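Local coordinates for 6-carboxyhexanoate--coa ligase (PDB 5FLG), which belongs to the 6-carboxyhexanoate--CoA ligase family and binds phosphoaminophosphonic acid-adenylate ester, pimelic acid and magnesium ions, at residues 25-30 and 144-149; 74-79 and 182-187; 94-99 and 112-117; 170-175 and 212-217. All blocks are in the same frame, centred on the assembly; numbering follows the deposited sequence.

Contact 1 of 4, residues 25-30 and 144-149; sequences GKHISG and GVRVSR. With ANP (phosphoaminophosphonic acid-adenylate ester), chain D.
The backbones stay apart, nearest at G30 and R146 with CA atoms 9.4 Å from each other, strand 26-36 on one side and the loop between strands 135-136 and 150-151 on the other. I28 and S29 both face A15 of strand 8-17 and form a classic beta bulge. Direct contact is slight. The end of R146 comes to the backbone of G30, with NH2 3.3 Å from G30 C. Most of the link runs through phosphoaminophosphonic acid-adenylate ester, which lies between the two segments. R146 bends at its second torsion (chi2 79°), and this turns the guanidinium along the ligand. One face of the group lies against the adenine, with R146 CZ 3.4 Å from C5 of the ligand. Its NH1 reaches the phosphate oxygen O2B at 3.1 Å in a nearly straight bond (170°). Its NH2 bonds to O1B at 3.2 Å. H27 meets O2B with its ring edge: NE2 gives a bond of 2.7 Å at 162°. O2B is thus held from both segments, and H27 comes near R146 there. The backbone of V147 reads the adenine. V147 N gives a bond to N1 of the ligand at 2.8 Å, and ligand N6 gives one to V147 O, also at 2.8 Å. R146 has further partners in R124 O, reached by NH1, and in the carboxylate of E32, which pairs with NH2. These should fix the rotation of the guanidinium. The positive group probably offsets charge on the beta-phosphate, while its flat face lies over the base, so one arginine meets both.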
# COMPACT_ATOMS: atom_id res chain seq x y z
N GLY A 25 7.90 -14.02 4.93
CA GLY A 25 7.55 -13.56 6.27
C GLY A 25 6.42 -14.35 6.90
O GLY A 25 5.80 -15.21 6.25
N LYS A 26 6.23 -14.15 8.20
CA LYS A 26 5.01 -14.55 8.90
C LYS A 26 3.90 -13.53 8.64
O LYS A 26 4.08 -12.34 8.87
CB LYS A 26 5.28 -14.63 10.41
CG LYS A 26 4.08 -15.12 11.21
CD LYS A 26 4.37 -15.14 12.70
CE LYS A 26 3.09 -15.38 13.47
NZ LYS A 26 3.23 -15.12 14.93
N HIS A 27 2.80 -14.01 8.06
CA HIS A 27 1.55 -13.24 7.93
C HIS A 27 1.09 -12.78 9.30
O HIS A 27 0.92 -13.59 10.20
CB HIS A 27 0.46 -14.13 7.29
CG HIS A 27 -0.90 -13.50 7.25
ND1 HIS A 27 -1.18 -12.40 6.48
CD2 HIS A 27 -2.05 -13.79 7.90
CE1 HIS A 27 -2.43 -12.02 6.67
NE2 HIS A 27 -2.99 -12.86 7.52
N ILE A 28 0.92 -11.49 9.49
CA ILE A 28 0.42 -11.02 10.79
C ILE A 28 -1.07 -10.69 10.70
O ILE A 28 -1.91 -11.25 11.45
CB ILE A 28 1.15 -9.75 11.26
CG1 ILE A 28 2.63 -10.01 11.54
CG2 ILE A 28 0.47 -9.20 12.51
CD1 ILE A 28 2.86 -10.88 12.74
N SER A 29 -1.39 -9.81 9.77
CA SER A 29 -2.74 -9.32 9.62
C SER A 29 -3.10 -9.00 8.17
O SER A 29 -2.24 -8.67 7.36
CB SER A 29 -2.93 -8.06 10.46
OG SER A 29 -4.28 -7.65 10.45
N GLY A 30 -4.39 -9.10 7.86
CA GLY A 30 -4.92 -8.66 6.58
C GLY A 30 -6.28 -8.03 6.79
O GLY A 30 -7.01 -8.42 7.68
N GLY A 144 -3.17 -18.24 -1.12
CA GLY A 144 -4.57 -18.48 -0.95
C GLY A 144 -5.39 -17.51 -1.74
O GLY A 144 -4.86 -16.72 -2.50
N VAL A 145 -6.71 -17.67 -1.69
CA VAL A 145 -7.60 -16.79 -2.41
C VAL A 145 -8.12 -15.81 -1.40
O VAL A 145 -8.66 -16.20 -0.37
CB VAL A 145 -8.78 -17.58 -3.03
CG1 VAL A 145 -9.83 -16.63 -3.59
CG2 VAL A 145 -8.28 -18.52 -4.13
N ARG A 146 -7.99 -14.53 -1.70
CA ARG A 146 -8.30 -13.49 -0.71
C ARG A 146 -9.58 -12.78 -1.12
O ARG A 146 -9.61 -12.07 -2.08
CB ARG A 146 -7.16 -12.50 -0.57
CG ARG A 146 -7.32 -11.58 0.65
CD ARG A 146 -6.91 -12.23 1.99
NE ARG A 146 -7.30 -11.36 3.11
CZ ARG A 146 -7.05 -11.55 4.40
NH1 ARG A 146 -6.39 -12.61 4.83
NH2 ARG A 146 -7.57 -10.69 5.30
N VAL A 147 -10.65 -13.03 -0.39
CA VAL A 147 -11.92 -12.39 -0.67
C VAL A 147 -11.83 -10.91 -0.32
O VAL A 147 -11.28 -10.54 0.72
CB VAL A 147 -13.02 -13.06 0.16
CG1 VAL A 147 -14.37 -12.41 -0.13
CG2 VAL A 147 -13.06 -14.56 -0.15
N SER A 148 -12.26 -10.08 -1.25
CA SER A 148 -12.08 -8.68 -1.12
C SER A 148 -13.37 -7.93 -1.49
O SER A 148 -14.31 -8.52 -2.03
CB SER A 148 -10.92 -8.28 -2.01
OG SER A 148 -10.55 -6.95 -1.79
N ARG A 149 -13.40 -6.62 -1.23
CA ARG A 149 -14.46 -5.74 -1.71
C ARG A 149 -15.78 -6.10 -1.11
O ARG A 149 -16.81 -6.15 -1.81
CB ARG A 149 -14.56 -5.80 -3.22
CG ARG A 149 -13.36 -5.18 -3.88
CD ARG A 149 -13.46 -5.29 -5.37
NE ARG A 149 -12.34 -4.61 -6.00
CZ ARG A 149 -12.39 -4.09 -7.22
NH1 ARG A 149 -13.48 -4.27 -7.97
NH2 ARG A 149 -11.35 -3.41 -7.67
PG ANP D . -6.74 -10.42 11.13
O1G ANP D . -5.97 -9.14 11.34
O2G ANP D . -6.58 -11.37 12.28
O3G ANP D . -8.17 -10.26 10.74
PB ANP D . -6.76 -12.22 8.77
O1B ANP D . -8.02 -11.57 8.33
O2B ANP D . -5.69 -12.67 7.85
N3B ANP D . -5.92 -11.12 9.81
PA ANP D . -8.53 -13.82 10.38
O1A ANP D . -8.38 -14.41 11.71
O2A ANP D . -9.49 -12.70 10.09
O3A ANP D . -7.09 -13.48 9.74
O5' ANP D . -8.93 -15.10 9.42
C5' ANP D . -8.47 -16.39 9.72
C4' ANP D . -7.95 -17.05 8.44
O4' ANP D . -9.00 -17.03 7.46
C3' ANP D . -6.78 -16.30 7.84
O3' ANP D . -5.53 -16.81 8.29
C2' ANP D . -6.92 -16.58 6.37
O2' ANP D . -6.41 -17.88 6.10
C1' ANP D . -8.42 -16.61 6.22
N9 ANP D . -8.88 -15.28 5.80
C8 ANP D . -8.98 -14.13 6.56
N7 ANP D . -9.52 -13.14 5.82
C5 ANP D . -9.73 -13.64 4.57
C6 ANP D . -10.24 -13.14 3.28
N6 ANP D . -10.63 -11.88 3.11
N1 ANP D . -10.31 -14.00 2.24
C2 ANP D . -9.90 -15.27 2.35
N3 ANP D . -9.49 -15.83 3.50
C4 ANP D . -9.29 -15.04 4.58

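Contact 2 of 4, residues 74-79 and 182-187; sequences KTIQPL and VSRHPA
I76 and R184 form the middle of this contact, on the protein surface. The methyl CG2 of I76 presses on the arginine chain where it turns into the guanidinium: it is 3.5 Å from R184 NE and 3.6 Å from R184 CD. The first torsion of I76 (chi1 58°) sets CG1 between the backbone N and the carbonyl carbon. CG2 then lies beside the backbone N and faces the arginine. CD1 of I76 adds a looser touch on R184 CD. R184 leaves the helix with CG opposite its own N, and then twists at an unusual second torsion (chi2 138°). The chain past CG is carried toward the strand. K74 crosses R184 at about a right angle. Its CG lies over one face of the guanidinium, 3.8 Å from R184 NH2, and CE comes almost as close to the same atom. The lysine is bent at chi2 and chi4. The two charged ends stay near each other, with K74 NZ 4.5 Å from R184 NH2. These are like charges. K74 touches the arginine with its alkyl carbons CG and CE. Further along, the methyls of L79 rest on S183: CD2 is 4.0 Å from S183 OG, and CD1 is 4.1 Å from S183 CB. The backbone N of L79 is also bonded to S180 OG, one turn earlier. I76 and R184 both touch I250 as well. The arrangement is that of a helix end, here of helix 170-184, packed on strand 74-76 at the edge of a small parallel sheet.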
# COMPACT_ATOMS: atom_id res chain seq x y z
N LYS A 74 -23.55 -4.27 -4.88
CA LYS A 74 -24.74 -5.01 -4.59
C LYS A 74 -24.83 -5.08 -3.10
O LYS A 74 -23.85 -5.46 -2.44
CB LYS A 74 -24.61 -6.43 -5.15
CG LYS A 74 -25.71 -7.36 -4.67
CD LYS A 74 -27.08 -6.82 -5.02
CE LYS A 74 -28.15 -7.82 -4.64
NZ LYS A 74 -29.33 -7.74 -5.55
N THR A 75 -26.06 -5.01 -2.61
CA THR A 75 -26.32 -5.04 -1.18
C THR A 75 -27.11 -6.28 -0.87
O THR A 75 -28.14 -6.46 -1.45
CB THR A 75 -27.11 -3.77 -0.76
OG1 THR A 75 -26.26 -2.64 -0.95
CG2 THR A 75 -27.55 -3.82 0.65
N ILE A 76 -26.69 -7.03 0.14
CA ILE A 76 -27.34 -8.24 0.59
C ILE A 76 -27.52 -8.26 2.09
O ILE A 76 -26.87 -7.49 2.82
CB ILE A 76 -26.54 -9.49 0.21
CG1 ILE A 76 -25.15 -9.43 0.81
CG2 ILE A 76 -26.46 -9.67 -1.30
CD1 ILE A 76 -24.37 -10.71 0.67
N GLN A 77 -28.44 -9.09 2.53
CA GLN A 77 -28.60 -9.46 3.93
C GLN A 77 -27.51 -10.37 4.44
O GLN A 77 -26.90 -11.10 3.66
CB GLN A 77 -29.92 -10.20 4.14
CG GLN A 77 -31.15 -9.40 3.78
CD GLN A 77 -31.58 -8.47 4.89
OE1 GLN A 77 -31.86 -7.32 4.63
NE2 GLN A 77 -31.68 -8.97 6.14
N PRO A 78 -27.14 -10.22 5.72
CA PRO A 78 -26.28 -11.19 6.34
C PRO A 78 -27.00 -12.51 6.42
O PRO A 78 -28.22 -12.55 6.49
CB PRO A 78 -26.02 -10.61 7.75
CG PRO A 78 -27.25 -9.81 8.03
CD PRO A 78 -27.68 -9.24 6.69
N LEU A 79 -26.25 -13.59 6.41
CA LEU A 79 -26.78 -14.89 6.78
C LEU A 79 -27.44 -14.81 8.14
O LEU A 79 -26.92 -14.15 9.04
CB LEU A 79 -25.66 -15.93 6.81
CG LEU A 79 -24.97 -16.22 5.48
CD1 LEU A 79 -23.70 -17.01 5.73
CD2 LEU A 79 -25.88 -16.96 4.50
N VAL A 182 -19.36 -14.91 0.43
CA VAL A 182 -18.89 -16.17 -0.08
C VAL A 182 -20.06 -17.13 -0.30
O VAL A 182 -20.14 -17.80 -1.32
CB VAL A 182 -17.83 -16.78 0.85
CG1 VAL A 182 -17.52 -18.21 0.46
CG2 VAL A 182 -16.56 -15.95 0.80
N SER A 183 -20.97 -17.19 0.67
CA SER A 183 -22.06 -18.16 0.61
C SER A 183 -23.03 -17.90 -0.55
O SER A 183 -23.72 -18.81 -1.01
CB SER A 183 -22.81 -18.14 1.90
OG SER A 183 -23.78 -19.16 1.93
N ARG A 184 -23.18 -16.62 -0.89
CA ARG A 184 -23.98 -16.19 -2.02
C ARG A 184 -23.49 -16.83 -3.34
O ARG A 184 -24.25 -17.03 -4.28
CB ARG A 184 -23.89 -14.68 -2.11
CG ARG A 184 -24.71 -14.06 -3.22
CD ARG A 184 -25.40 -12.79 -2.73
NE ARG A 184 -26.12 -12.11 -3.81
CZ ARG A 184 -25.51 -11.57 -4.85
NH1 ARG A 184 -24.19 -11.66 -4.96
NH2 ARG A 184 -26.21 -10.97 -5.80
N HIS A 185 -22.20 -17.03 -3.46
CA HIS A 185 -21.68 -17.56 -4.71
C HIS A 185 -22.28 -18.91 -5.07
O HIS A 185 -22.24 -19.84 -4.30
CB HIS A 185 -20.18 -17.64 -4.66
CG HIS A 185 -19.55 -17.83 -6.00
ND1 HIS A 185 -19.69 -19.00 -6.72
CD2 HIS A 185 -18.86 -16.98 -6.79
CE1 HIS A 185 -19.09 -18.87 -7.89
NE2 HIS A 185 -18.55 -17.67 -7.94
N PRO A 186 -22.87 -19.02 -6.26
CA PRO A 186 -23.58 -20.29 -6.54
C PRO A 186 -22.70 -21.56 -6.51
O PRO A 186 -23.20 -22.63 -6.18
CB PRO A 186 -24.21 -20.09 -7.93
CG PRO A 186 -23.64 -18.85 -8.49
CD PRO A 186 -22.86 -18.09 -7.40
N ALA A 187 -21.39 -21.45 -6.65
CA ALA A 187 -20.57 -22.68 -6.60
C ALA A 187 -20.12 -23.10 -5.18
O ALA A 187 -19.65 -24.24 -4.98
CB ALA A 187 -19.37 -22.53 -7.52

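Contact 3 of 4, residues 94-99 and 112-117; sequences KLARLL and KAYEQI
R97 of helix 89-102 lies over the ring of Y114 of helix 107-116. Its CB points toward the neighbouring helix. CG comes down near the rim of the ring, 3.5 Å from Y114 CE1. CD sits over the face, 4.0 Å from the ring centroid and 16° off the normal, as a CH-pi contact. The chain then bends at chi3 (-70°), which keeps the tip above the ring. CZ is 4.8 Å from the centroid, over the same face, in a cation-pi contact. NH1 is the guanidinium atom that comes down to the ring, 3.4 Å from Y114 CE2. The guanidinium stands almost upright on the ring, the two planes 84° apart, so it meets the face with its edge and is not stacked flat. CD1 of I117 covers the opposite face, 3.9 Å above the ring centre. The phenol end reaches the first helix: Y114 OH is 3.9 Å from A96 CB and is hydrogen-bonded to Q93 OE1. The two helices lie side by side on the seven-stranded mixed sheet. A96, Y114 and I117 all touch L192 of strand 188-194, while A96 also meets I215 of strand 211-215 and A113 meets F129 of strand 127-130.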
# COMPACT_ATOMS: atom_id res chain seq x y z
N LYS A 94 -16.15 -31.78 15.84
CA LYS A 94 -17.09 -32.82 15.54
C LYS A 94 -18.42 -32.25 15.09
O LYS A 94 -19.04 -32.74 14.17
CB LYS A 94 -17.29 -33.66 16.79
CG LYS A 94 -17.85 -35.04 16.52
CD LYS A 94 -17.56 -35.98 17.69
CE LYS A 94 -18.57 -37.11 17.76
NZ LYS A 94 -18.82 -37.52 19.17
N LEU A 95 -18.91 -31.28 15.83
CA LEU A 95 -20.06 -30.51 15.40
C LEU A 95 -19.84 -29.88 14.01
O LEU A 95 -20.72 -29.99 13.13
CB LEU A 95 -20.36 -29.40 16.42
CG LEU A 95 -21.58 -28.54 16.08
CD1 LEU A 95 -22.78 -29.45 15.93
CD2 LEU A 95 -21.83 -27.49 17.17
N ALA A 96 -18.68 -29.23 13.81
CA ALA A 96 -18.43 -28.62 12.53
C ALA A 96 -18.61 -29.67 11.40
O ALA A 96 -19.13 -29.33 10.35
CB ALA A 96 -17.05 -27.99 12.46
N ARG A 97 -18.16 -30.90 11.63
CA ARG A 97 -18.12 -31.92 10.58
C ARG A 97 -19.53 -32.46 10.33
O ARG A 97 -19.89 -32.70 9.21
CB ARG A 97 -17.17 -33.06 10.94
CG ARG A 97 -15.70 -32.68 10.79
CD ARG A 97 -14.77 -33.90 10.92
NE ARG A 97 -14.74 -34.40 12.28
CZ ARG A 97 -13.91 -33.98 13.25
NH1 ARG A 97 -12.95 -33.10 13.00
NH2 ARG A 97 -14.00 -34.51 14.46
N LEU A 98 -20.34 -32.49 11.38
CA LEU A 98 -21.75 -32.85 11.30
C LEU A 98 -22.53 -31.83 10.47
O LEU A 98 -23.17 -32.19 9.48
CB LEU A 98 -22.34 -32.95 12.72
CG LEU A 98 -23.83 -33.28 12.82
CD1 LEU A 98 -24.16 -34.57 12.08
CD2 LEU A 98 -24.26 -33.39 14.28
N LEU A 99 -22.32 -30.55 10.77
CA LEU A 99 -22.94 -29.46 10.02
C LEU A 99 -22.51 -29.42 8.56
O LEU A 99 -23.33 -29.14 7.71
CB LEU A 99 -22.59 -28.10 10.65
CG LEU A 99 -23.15 -27.90 12.07
CD1 LEU A 99 -22.59 -26.65 12.76
CD2 LEU A 99 -24.67 -27.83 12.02
N LYS A 112 -11.08 -35.90 3.90
CA LYS A 112 -9.90 -35.62 3.10
C LYS A 112 -9.42 -34.20 3.40
O LYS A 112 -8.21 -33.93 3.39
CB LYS A 112 -10.17 -35.78 1.62
CG LYS A 112 -10.32 -37.23 1.14
CD LYS A 112 -10.85 -37.28 -0.29
CE LYS A 112 -11.02 -38.71 -0.78
NZ LYS A 112 -11.39 -38.72 -2.22
N ALA A 113 -10.37 -33.28 3.54
CA ALA A 113 -10.01 -31.89 3.75
C ALA A 113 -9.37 -31.76 5.13
O ALA A 113 -8.36 -31.07 5.28
CB ALA A 113 -11.22 -31.00 3.64
N TYR A 114 -9.93 -32.45 6.12
CA TYR A 114 -9.39 -32.37 7.49
C TYR A 114 -7.98 -32.91 7.63
O TYR A 114 -7.17 -32.32 8.34
CB TYR A 114 -10.28 -33.06 8.51
CG TYR A 114 -11.20 -32.10 9.21
CD1 TYR A 114 -12.38 -31.69 8.60
CD2 TYR A 114 -10.83 -31.49 10.42
CE1 TYR A 114 -13.20 -30.76 9.19
CE2 TYR A 114 -11.68 -30.59 11.05
CZ TYR A 114 -12.84 -30.20 10.40
OH TYR A 114 -13.73 -29.32 10.95
N GLU A 115 -7.63 -33.90 6.82
CA GLU A 115 -6.25 -34.35 6.72
C GLU A 115 -5.30 -33.28 6.21
O GLU A 115 -4.13 -33.32 6.51
CB GLU A 115 -6.14 -35.60 5.84
CG GLU A 115 -6.80 -36.80 6.49
CD GLU A 115 -6.72 -38.06 5.63
OE1 GLU A 115 -6.03 -38.02 4.60
OE2 GLU A 115 -7.33 -39.07 6.02
N GLN A 116 -5.79 -32.35 5.41
CA GLN A 116 -4.93 -31.37 4.77
C GLN A 116 -4.90 -30.01 5.48
O GLN A 116 -3.97 -29.24 5.32
CB GLN A 116 -5.34 -31.23 3.31
CG GLN A 116 -4.87 -32.45 2.52
CD GLN A 116 -5.57 -32.62 1.19
OE1 GLN A 116 -5.33 -31.86 0.26
NE2 GLN A 116 -6.51 -33.56 1.14
N ILE A 117 -5.80 -29.84 6.43
CA ILE A 117 -5.95 -28.55 7.07
C ILE A 117 -4.68 -28.08 7.79
O ILE A 117 -4.19 -27.03 7.43
CB ILE A 117 -7.17 -28.53 8.00
CG1 ILE A 117 -8.42 -28.30 7.15
CG2 ILE A 117 -7.02 -27.42 9.04
CD1 ILE A 117 -9.72 -28.65 7.84

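Contact 4 of 4, residues 170-175 and 212-217; sequences SRIKEA and YQRITA. With PML (pimelic acid), chain C.
The pocket for pimelic acid is walled here by the start of helix 170-184 and by strand 211-215 of the seven-stranded mixed sheet. Y212 and A175 meet across it: the hydroxyl Y212 OH is 3.3 Å from A175 CB. The same hydroxyl is hydrogen-bonded to carboxylate oxygen O11 of the ligand at 2.7 Å. R214 holds this carboxylate edge-on. Its NE reaches O11 at 3.0 Å and 167°, and its NH2 reaches O12 at 3.2 Å and 171°. The arginine bends at its third torsion (chi3 68°), which turns the NE and NH2 edge to the ligand. O11 thus takes bonds from both Y212 and R214, and the two buried groups probably help to hold a negative charge there. NH1 of R214 has its own partner in T83 OG1. The other carboxylate lies by the helix, where R171 NE bonds to O72 at 2.9 Å. R171 NH2 pairs with D197, which is also part of the magnesium site. Between the polar ends A175 CB packs on the ligand chain, 3.8 Å from C3. I172 crosses R214 at about a right angle, and its CD1 rests 3.8 Å from R214 NH2.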
# COMPACT_ATOMS: atom_id res chain seq x y z
N SER A 170 -15.79 -6.40 16.03
CA SER A 170 -15.29 -6.25 14.68
C SER A 170 -15.02 -7.59 13.98
O SER A 170 -15.15 -7.68 12.77
CB SER A 170 -13.99 -5.48 14.70
OG SER A 170 -14.22 -4.19 15.21
N ARG A 171 -14.43 -8.52 14.72
CA ARG A 171 -14.16 -9.86 14.20
C ARG A 171 -15.44 -10.42 13.55
O ARG A 171 -15.37 -11.13 12.52
CB ARG A 171 -13.72 -10.80 15.33
CG ARG A 171 -12.23 -10.84 15.59
CD ARG A 171 -11.86 -12.05 16.43
NE ARG A 171 -10.41 -12.21 16.62
CZ ARG A 171 -9.77 -11.84 17.72
NH1 ARG A 171 -10.43 -11.22 18.68
NH2 ARG A 171 -8.46 -12.02 17.85
N ILE A 172 -16.57 -10.26 14.23
CA ILE A 172 -17.81 -10.92 13.80
C ILE A 172 -18.37 -10.19 12.59
O ILE A 172 -18.72 -10.81 11.56
CB ILE A 172 -18.86 -10.98 14.91
CG1 ILE A 172 -18.39 -11.88 16.03
CG2 ILE A 172 -20.21 -11.44 14.36
CD1 ILE A 172 -19.14 -11.67 17.34
N LYS A 173 -18.28 -8.87 12.63
CA LYS A 173 -18.65 -8.07 11.46
C LYS A 173 -17.88 -8.46 10.20
O LYS A 173 -18.47 -8.68 9.14
CB LYS A 173 -18.44 -6.61 11.72
CG LYS A 173 -19.03 -5.75 10.63
CD LYS A 173 -18.80 -4.27 10.92
CE LYS A 173 -17.33 -3.99 11.10
NZ LYS A 173 -17.08 -2.57 10.90
N GLU A 174 -16.57 -8.61 10.34
CA GLU A 174 -15.73 -8.99 9.24
C GLU A 174 -16.01 -10.40 8.76
O GLU A 174 -16.22 -10.61 7.58
CB GLU A 174 -14.25 -8.80 9.59
CG GLU A 174 -13.83 -7.33 9.66
CD GLU A 174 -12.58 -7.04 10.52
OE1 GLU A 174 -11.90 -7.97 11.02
OE2 GLU A 174 -12.26 -5.86 10.70
N ALA A 175 -16.14 -11.34 9.68
CA ALA A 175 -16.31 -12.71 9.32
C ALA A 175 -17.66 -12.90 8.65
O ALA A 175 -17.79 -13.67 7.69
CB ALA A 175 -16.20 -13.58 10.54
N TYR A 212 -25.02 -19.08 9.14
CA TYR A 212 -23.72 -18.87 9.82
C TYR A 212 -23.77 -19.49 11.20
O TYR A 212 -24.42 -18.96 12.12
CB TYR A 212 -23.45 -17.38 9.93
CG TYR A 212 -22.10 -16.96 10.54
CD1 TYR A 212 -20.98 -16.84 9.72
CD2 TYR A 212 -22.04 -16.38 11.78
CE1 TYR A 212 -19.80 -16.30 10.18
CE2 TYR A 212 -20.83 -15.87 12.29
CZ TYR A 212 -19.72 -15.83 11.48
OH TYR A 212 -18.52 -15.39 11.94
N GLN A 213 -23.13 -20.65 11.33
CA GLN A 213 -23.22 -21.46 12.52
C GLN A 213 -21.95 -21.27 13.31
O GLN A 213 -20.92 -21.84 12.97
CB GLN A 213 -23.39 -22.93 12.15
CG GLN A 213 -24.73 -23.25 11.50
CD GLN A 213 -25.86 -23.38 12.51
OE1 GLN A 213 -25.65 -23.72 13.68
NE2 GLN A 213 -27.06 -23.07 12.07
N ARG A 214 -21.98 -20.37 14.31
CA ARG A 214 -20.81 -20.13 15.12
C ARG A 214 -20.58 -21.32 16.04
O ARG A 214 -21.51 -21.82 16.63
CB ARG A 214 -21.01 -18.87 15.98
CG ARG A 214 -21.38 -17.67 15.17
CD ARG A 214 -21.66 -16.45 16.03
NE ARG A 214 -20.45 -15.99 16.67
CZ ARG A 214 -20.33 -15.76 17.97
NH1 ARG A 214 -21.33 -16.02 18.79
NH2 ARG A 214 -19.19 -15.29 18.46
N ILE A 215 -19.32 -21.66 16.27
CA ILE A 215 -18.96 -22.71 17.16
C ILE A 215 -17.91 -22.17 18.16
O ILE A 215 -16.82 -21.75 17.78
CB ILE A 215 -18.38 -23.89 16.36
CG1 ILE A 215 -19.43 -24.39 15.35
CG2 ILE A 215 -17.97 -24.99 17.31
CD1 ILE A 215 -18.93 -25.46 14.40
N THR A 216 -18.26 -22.15 19.45
CA THR A 216 -17.55 -21.27 20.38
C THR A 216 -16.15 -21.74 20.79
O THR A 216 -15.33 -20.94 21.21
CB THR A 216 -18.35 -21.01 21.66
OG1 THR A 216 -18.62 -22.25 22.33
CG2 THR A 216 -19.61 -20.27 21.34
N ALA A 217 -15.84 -23.00 20.55
CA ALA A 217 -14.47 -23.46 20.68
C ALA A 217 -14.12 -24.35 19.51
O ALA A 217 -14.71 -25.43 19.35
CB ALA A 217 -14.30 -24.23 21.99
C1 PML C . -17.17 -15.24 15.06
O11 PML C . -18.35 -15.41 14.63
O12 PML C . -16.96 -14.86 16.27
C2 PML C . -16.04 -15.90 14.24
C3 PML C . -14.89 -15.01 13.79
C4 PML C . -13.55 -15.76 13.68
C5 PML C . -12.82 -15.57 12.36
C6 PML C . -11.34 -15.19 12.50
C7 PML C . -11.16 -13.87 13.27
O71 PML C . -11.69 -12.83 12.82
O72 PML C . -10.37 -13.85 14.25

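Contact 4 is buried, contacts 1 and 3 are partly buried, and contact 2 lies at the surface. Contacts 1 and 4 work mainly through bound ligands, with arginines directed at phosphate or carboxylate. Contacts 2 and 3 have no ligand. There the arginines meet aliphatic carbon or an aromatic face. Helix 170-184 serves both contacts 2 and 4, its start in the pocket and its far end by the small parallel sheet. V147 of contact 1 packs on V182 of contact 2, and L79 of contact 2 on Y212 of contact 4. Contact 3 joins contact 4 through A96 and L99, which touch I215 and Q213 of the strand.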